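Local coordinates for protein probable glutathione S-transferase (Bordetella bronchiseptica RB50, PDB 3H1N) that probably acts as a glutathione S-transferase, conjugating glutathione to electrophilic compounds, at residues 123-128 against 241-246; 187-192 against 233-238. All blocks are in the same frame, centred on the assembly; numbering follows the deposited sequence.

Interaction 1 of 2, residues 123-128 against 241-246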
loop_
_atom_site.group_PDB
_atom_site.type_symbol
_atom_site.label_atom_id
_atom_site.label_comp_id
_atom_site.label_asym_id
_atom_site.label_seq_id
_atom_site.Cartn_x
_atom_site.Cartn_y
_atom_site.Cartn_z
ATOM N N ALA B 123 8.170 3.383 -1.984
ATOM C CA ALA B 123 7.638 4.089 -3.144
ATOM C C ALA B 123 8.143 5.541 -3.225
ATOM O O ALA B 123 8.410 6.060 -4.332
ATOM C CB ALA B 123 6.110 4.046 -3.147
ATOM N N GLU B 124 8.282 6.186 -2.066
ATOM C CA GLU B 124 8.813 7.554 -2.020
ATOM C C GLU B 124 10.279 7.573 -2.432
ATOM O O GLU B 124 10.712 8.509 -3.105
ATOM C CB GLU B 124 8.597 8.220 -0.649
ATOM C CG GLU B 124 7.131 8.534 -0.378
ATOM C CD GLU B 124 6.886 9.476 0.811
ATOM O OE1 GLU B 124 7.770 10.288 1.149
ATOM O OE2 GLU B 124 5.768 9.434 1.378
ATOM N N ALA B 125 11.026 6.530 -2.070
ATOM C CA ALA B 125 12.433 6.415 -2.492
ATOM C C ALA B 125 12.565 6.256 -4.013
ATOM O O ALA B 125 13.605 6.614 -4.604
ATOM C CB ALA B 125 13.135 5.274 -1.749
ATOM N N HIS B 126 11.526 5.702 -4.642
ATOM C CA HIS B 126 11.489 5.579 -6.095
ATOM C C HIS B 126 11.045 6.884 -6.721
ATOM O O HIS B 126 11.619 7.358 -7.708
ATOM C CB HIS B 126 10.532 4.476 -6.534
ATOM C CG HIS B 126 10.241 4.496 -8.000
ATOM N ND1 HIS B 126 9.132 5.126 -8.523
ATOM C CD2 HIS B 126 10.923 3.996 -9.056
ATOM C CE1 HIS B 126 9.135 4.997 -9.837
ATOM N NE2 HIS B 126 10.210 4.316 -10.186
ATOM N N ASP B 127 9.989 7.450 -6.157
ATOM C CA ASP B 127 9.392 8.637 -6.725
ATOM C C ASP B 127 10.306 9.868 -6.610
ATOM O O ASP B 127 10.096 10.836 -7.315
ATOM C CB ASP B 127 8.022 8.882 -6.099
ATOM C CG ASP B 127 6.969 7.868 -6.556
ATOM O OD1 ASP B 127 7.267 6.948 -7.355
ATOM O OD2 ASP B 127 5.806 8.020 -6.136
ATOM N N VAL B 128 11.344 9.823 -5.766
ATOM C CA VAL B 128 12.264 10.957 -5.658
ATOM C C VAL B 128 12.957 11.221 -7.011
ATOM O O VAL B 128 13.190 12.368 -7.377
ATOM C CB VAL B 128 13.303 10.763 -4.509
ATOM C CG1 VAL B 128 14.476 9.904 -4.957
ATOM C CG2 VAL B 128 13.801 12.108 -4.013
ATOM N N GLY B 241 17.148 0.463 -9.996
ATOM C CA GLY B 241 15.831 0.037 -9.548
ATOM C C GLY B 241 15.151 1.136 -8.768
ATOM O O GLY B 241 15.122 2.286 -9.200
ATOM N N ILE B 242 14.615 0.769 -7.608
ATOM C CA ILE B 242 13.933 1.688 -6.693
ATOM C C ILE B 242 14.927 2.616 -5.992
ATOM O O ILE B 242 14.753 3.834 -6.013
ATOM C CB ILE B 242 13.125 0.886 -5.633
ATOM C CG1 ILE B 242 11.927 0.211 -6.301
ATOM C CG2 ILE B 242 12.664 1.790 -4.449
ATOM C CD1 ILE B 242 11.208 -0.744 -5.400
ATOM N N PHE B 243 15.967 2.019 -5.391
ATOM C CA PHE B 243 16.984 2.741 -4.619
ATOM C C PHE B 243 18.193 3.062 -5.510
ATOM O O PHE B 243 18.958 2.172 -5.891
ATOM C CB PHE B 243 17.399 1.934 -3.371
ATOM C CG PHE B 243 16.240 1.596 -2.450
ATOM C CD1 PHE B 243 15.734 2.553 -1.575
ATOM C CD2 PHE B 243 15.655 0.320 -2.467
ATOM C CE1 PHE B 243 14.673 2.258 -0.714
ATOM C CE2 PHE B 243 14.582 0.013 -1.615
ATOM C CZ PHE B 243 14.085 0.987 -0.739
ATOM N N ARG B 244 18.324 4.333 -5.883
ATOM C CA ARG B 244 19.334 4.751 -6.842
ATOM C C ARG B 244 20.220 5.814 -6.236
ATOM O O ARG B 244 19.735 6.805 -5.684
ATOM C CB ARG B 244 18.705 5.302 -8.127
ATOM C CG ARG B 244 17.834 4.318 -8.913
ATOM C CD ARG B 244 17.412 4.934 -10.234
ATOM N NE ARG B 244 16.495 4.093 -10.997
ATOM C CZ ARG B 244 16.122 4.337 -12.258
ATOM N NH1 ARG B 244 16.625 5.368 -12.924
ATOM N NH2 ARG B 244 15.262 3.529 -12.871
ATOM N N HIS B 245 21.523 5.623 -6.358
ATOM C CA HIS B 245 22.460 6.625 -5.863
ATOM C C HIS B 245 22.734 7.718 -6.901
ATOM O O HIS B 245 23.502 7.521 -7.840
ATOM C CB HIS B 245 23.768 5.974 -5.397
ATOM C CG HIS B 245 24.806 6.967 -4.971
ATOM N ND1 HIS B 245 24.524 8.014 -4.122
ATOM C CD2 HIS B 245 26.112 7.091 -5.301
ATOM C CE1 HIS B 245 25.614 8.736 -3.939
ATOM N NE2 HIS B 245 26.594 8.191 -4.635
ATOM N N TYR B 246 22.106 8.875 -6.707
ATOM C CA TYR B 246 22.369 10.068 -7.497
ATOM C C TYR B 246 22.949 11.128 -6.557
ATOM O O TYR B 246 22.246 11.629 -5.691
ATOM C CB TYR B 246 21.054 10.581 -8.107
ATOM C CG TYR B 246 20.474 9.682 -9.177
ATOM C CD1 TYR B 246 21.222 9.337 -10.309
ATOM C CD2 TYR B 246 19.169 9.197 -9.069
ATOM C CE1 TYR B 246 20.686 8.514 -11.304
ATOM C CE2 TYR B 246 18.617 8.381 -10.064
ATOM C CZ TYR B 246 19.379 8.046 -11.178
ATOM O OH TYR B 246 18.835 7.244 -12.159
HETATM O O HOH W 1 16.336 6.257 -4.559
#

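Interaction 2 of 2, residues 187-192 against 233-238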
loop_
_atom_site.group_PDB
_atom_site.type_symbol
_atom_site.label_atom_id
_atom_site.label_comp_id
_atom_site.label_asym_id
_atom_site.label_seq_id
_atom_site.Cartn_x
_atom_site.Cartn_y
_atom_site.Cartn_z
ATOM N N SER B 187 11.881 -6.512 6.120
ATOM C CA SER B 187 11.595 -5.401 5.225
ATOM C C SER B 187 12.232 -4.107 5.732
ATOM O O SER B 187 12.724 -3.294 4.938
ATOM C CB SER B 187 10.081 -5.239 5.093
ATOM O OG SER B 187 9.522 -6.388 4.456
ATOM N N LEU B 188 12.227 -3.923 7.052
ATOM C CA LEU B 188 12.745 -2.693 7.651
ATOM C C LEU B 188 14.257 -2.650 7.459
ATOM O O LEU B 188 14.834 -1.605 7.089
ATOM C CB LEU B 188 12.356 -2.584 9.137
ATOM C CG LEU B 188 12.768 -1.297 9.901
ATOM C CD1 LEU B 188 12.297 -0.007 9.185
ATOM C CD2 LEU B 188 12.263 -1.326 11.342
ATOM N N TYR B 189 14.896 -3.793 7.671
ATOM C CA TYR B 189 16.320 -3.912 7.380
ATOM C C TYR B 189 16.583 -3.522 5.917
ATOM O O TYR B 189 17.514 -2.751 5.624
ATOM C CB TYR B 189 16.846 -5.335 7.692
ATOM C CG TYR B 189 17.948 -5.791 6.759
ATOM C CD1 TYR B 189 19.296 -5.561 7.054
ATOM C CD2 TYR B 189 17.640 -6.457 5.572
ATOM C CE1 TYR B 189 20.284 -5.956 6.180
ATOM C CE2 TYR B 189 18.615 -6.839 4.697
ATOM C CZ TYR B 189 19.924 -6.600 4.999
ATOM O OH TYR B 189 20.880 -7.003 4.109
ATOM N N HIS B 190 15.748 -4.027 5.002
ATOM C CA HIS B 190 16.002 -3.795 3.588
ATOM C C HIS B 190 15.818 -2.337 3.169
ATOM O O HIS B 190 16.622 -1.812 2.392
ATOM C CB HIS B 190 15.196 -4.728 2.666
ATOM C CG HIS B 190 15.549 -4.560 1.216
ATOM N ND1 HIS B 190 16.777 -4.924 0.707
ATOM C CD2 HIS B 190 14.862 -4.011 0.186
ATOM C CE1 HIS B 190 16.822 -4.635 -0.582
ATOM N NE2 HIS B 190 15.666 -4.085 -0.925
ATOM N N VAL B 191 14.771 -1.686 3.664
ATOM C CA VAL B 191 14.561 -0.278 3.338
ATOM C C VAL B 191 15.725 0.601 3.877
ATOM O O VAL B 191 16.147 1.570 3.220
ATOM C CB VAL B 191 13.126 0.216 3.734
ATOM C CG1 VAL B 191 12.996 0.476 5.255
ATOM C CG2 VAL B 191 12.760 1.447 2.927
ATOM N N VAL B 192 16.292 0.224 5.028
ATOM C CA VAL B 192 17.457 0.940 5.554
ATOM C C VAL B 192 18.693 0.692 4.656
ATOM O O VAL B 192 19.473 1.625 4.388
ATOM C CB VAL B 192 17.748 0.585 7.049
ATOM C CG1 VAL B 192 19.077 1.171 7.505
ATOM C CG2 VAL B 192 16.611 1.076 7.953
ATOM N N ASP B 233 24.999 -15.334 -5.051
ATOM C CA ASP B 233 24.726 -14.671 -6.329
ATOM C C ASP B 233 23.266 -14.284 -6.466
ATOM O O ASP B 233 22.895 -13.547 -7.383
ATOM C CB ASP B 233 25.095 -15.596 -7.488
ATOM C CG ASP B 233 26.573 -15.898 -7.541
ATOM O OD1 ASP B 233 27.345 -15.188 -6.857
ATOM O OD2 ASP B 233 26.967 -16.838 -8.266
ATOM N N ARG B 234 22.434 -14.793 -5.564
ATOM C CA ARG B 234 20.991 -14.519 -5.607
ATOM C C ARG B 234 20.625 -13.118 -5.108
ATOM O O ARG B 234 19.520 -12.620 -5.384
ATOM C CB ARG B 234 20.219 -15.583 -4.821
ATOM C CG ARG B 234 20.436 -17.007 -5.327
ATOM C CD ARG B 234 19.430 -17.983 -4.698
ATOM N NE ARG B 234 19.488 -18.011 -3.231
ATOM C CZ ARG B 234 20.519 -18.474 -2.525
ATOM N NH1 ARG B 234 21.598 -18.940 -3.132
ATOM N NH2 ARG B 234 20.476 -18.457 -1.200
ATOM N N ARG B 235 21.529 -12.513 -4.338
ATOM C CA ARG B 235 21.355 -11.162 -3.834
ATOM C C ARG B 235 21.937 -10.162 -4.835
ATOM O O ARG B 235 23.152 -10.002 -4.922
ATOM C CB ARG B 235 22.041 -11.019 -2.469
ATOM C CG ARG B 235 21.826 -9.678 -1.781
ATOM C CD ARG B 235 23.054 -9.279 -0.985
ATOM N NE ARG B 235 22.788 -8.167 -0.079
ATOM C CZ ARG B 235 23.673 -7.693 0.792
ATOM N NH1 ARG B 235 24.881 -8.234 0.873
ATOM N NH2 ARG B 235 23.347 -6.683 1.586
ATOM N N LEU B 236 21.063 -9.497 -5.593
ATOM C CA LEU B 236 21.508 -8.517 -6.581
ATOM C C LEU B 236 21.817 -7.181 -5.896
ATOM O O LEU B 236 21.069 -6.761 -5.005
ATOM C CB LEU B 236 20.425 -8.320 -7.654
ATOM C CG LEU B 236 20.084 -9.545 -8.515
ATOM C CD1 LEU B 236 19.066 -9.181 -9.600
ATOM C CD2 LEU B 236 21.321 -10.117 -9.144
ATOM N N PRO B 237 22.896 -6.492 -6.324
ATOM C CA PRO B 237 23.164 -5.170 -5.753
ATOM C C PRO B 237 22.163 -4.130 -6.276
ATOM O O PRO B 237 21.522 -4.352 -7.314
ATOM C CB PRO B 237 24.569 -4.853 -6.253
ATOM C CG PRO B 237 24.668 -5.567 -7.561
ATOM C CD PRO B 237 23.809 -6.811 -7.437
ATOM N N PHE B 238 22.024 -3.013 -5.561
ATOM C CA PHE B 238 21.203 -1.908 -6.052
ATOM C C PHE B 238 21.858 -1.353 -7.313
ATOM O O PHE B 238 23.071 -1.467 -7.496
ATOM C CB PHE B 238 21.079 -0.797 -5.006
ATOM C CG PHE B 238 20.515 -1.253 -3.683
ATOM C CD1 PHE B 238 19.159 -1.544 -3.554
ATOM C CD2 PHE B 238 21.340 -1.382 -2.565
ATOM C CE1 PHE B 238 18.624 -1.963 -2.324
ATOM C CE2 PHE B 238 20.816 -1.795 -1.324
ATOM C CZ PHE B 238 19.456 -2.088 -1.213
#

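Interaction 1 of 2, residues 123-128 against 241-246
Ala125 and His126, near the C-terminal end of helix 105-127, pack against Ile242 and Phe243 of the C-terminal tail, a segment without regular structure. The apolar part is small and close. Ala125 CB lies 3.5 Å from Phe243 CE1, approaching the ring obliquely, while Ile242 CG2 reaches His126 CB at 4.0 Å. That methyl, set beside its own carbonyl carbon, also sits 3.8 Å above the centre of the Phe243 ring, so it is wedged between helix and phenyl group. The His126 ring turns an edge toward Ile242 CA.

Polar linkage across the contact goes through water. Ala125 O and Ile242 O are both acceptors, only 3.3 Å apart, and do not bond; instead one water donates to Ala125 O at 2.8 Å and accepts from Arg244 N at 3.1 Å. Ile242 O takes a hydrogen bond from His129 NE2.

Bonds within each segment fix the flat groups. Asp127 OD1 lies in the His126 ring plane and accepts from ND1 at 2.9 Å. The Arg244 guanidinium links two points of the tail through bonds lying in its plane, NE to a lone pair of Gly241 O at 2.9 Å and NH1 to Tyr246 OH.

This largely buried joint pins the tail to the helical domain: Phe243 continues onto Val191 of helix 183-198, and Glu124 faces helix 142-167, where it forms a salt bridge with Arg156.

Interaction 2 of 2, residues 187-192 against 233-238
His190 and Phe238 meet ring to ring where the C-terminal tail passes over helix 183-198, a helix of the all-helical domain that follows the thioredoxin-like domain in the glutathione S-transferase fold. Both side chains reach far to make the contact, since the two CA atoms stand 11.1 Å apart. His190 leaves the helix with CG anti to its backbone N (chi1 -175°), which carries the imidazole out toward the tail. Phe238 answers from the opposite direction, its CG turned beside the backbone N and away from the carbonyl carbon. The rings lie obliquely, planes at 32° and centroids 5.5 Å apart. CE1 of the imidazole meets CE1 and CZ of the phenyl group, and NE2 stays slightly farther, 3.9 Å from Phe238 CE1.

A second, looser touch lies beside it. Tyr189 has a chi1 of 147°, well off a staggered value, and this torsion brings its hydroxyl toward Arg235. Arg235 runs out nearly extended apart from a bend at its second torsion, and NH2 comes within 3.5 Å of Tyr189 OH, with the ring and guanidinium planes oblique to each other. No hydrogen bond joins them, and Arg235 is modelled in two conformers, so this approach is provisional. In the conformer described here Arg235 NH1 bonds to Leu230 O, which ties the guanidinium back to the end of helix 224-230.

Beyond the two segments, Phe36 of helix 34-43 meets the His190 imidazole edge-to-face, so this histidine also reaches the thioredoxin-like domain; His217 of helix 211-221 packs by the Tyr189 ring. At the centre of the contact, His190 CE1 lies equally close to Phe238 CE1 and CZ, 3.7 Å from each.

In the fold
Both contacts attach the chain that follows helix 224-230 to helices of the C-terminal domain, and along the sequence interaction 2 is nested within the loop closed by interaction 1. Their centres lie about 14 Å apart, yet they meet through Phe243, which packs on Phe238 (CD2 to CE1, 3.7 Å) and on Val191. Interaction 1 is the more buried and the larger, backbone-close, with hydrogen bonds shaping each segment. Interaction 2 lies nearer the centre of the chain but is only partly buried; long side chains span a wider backbone separation. Neither contact has a direct hydrogen bond between its segments; interaction 1 is bridged by a water. In interaction 2, His190 also packs on helix 34-43.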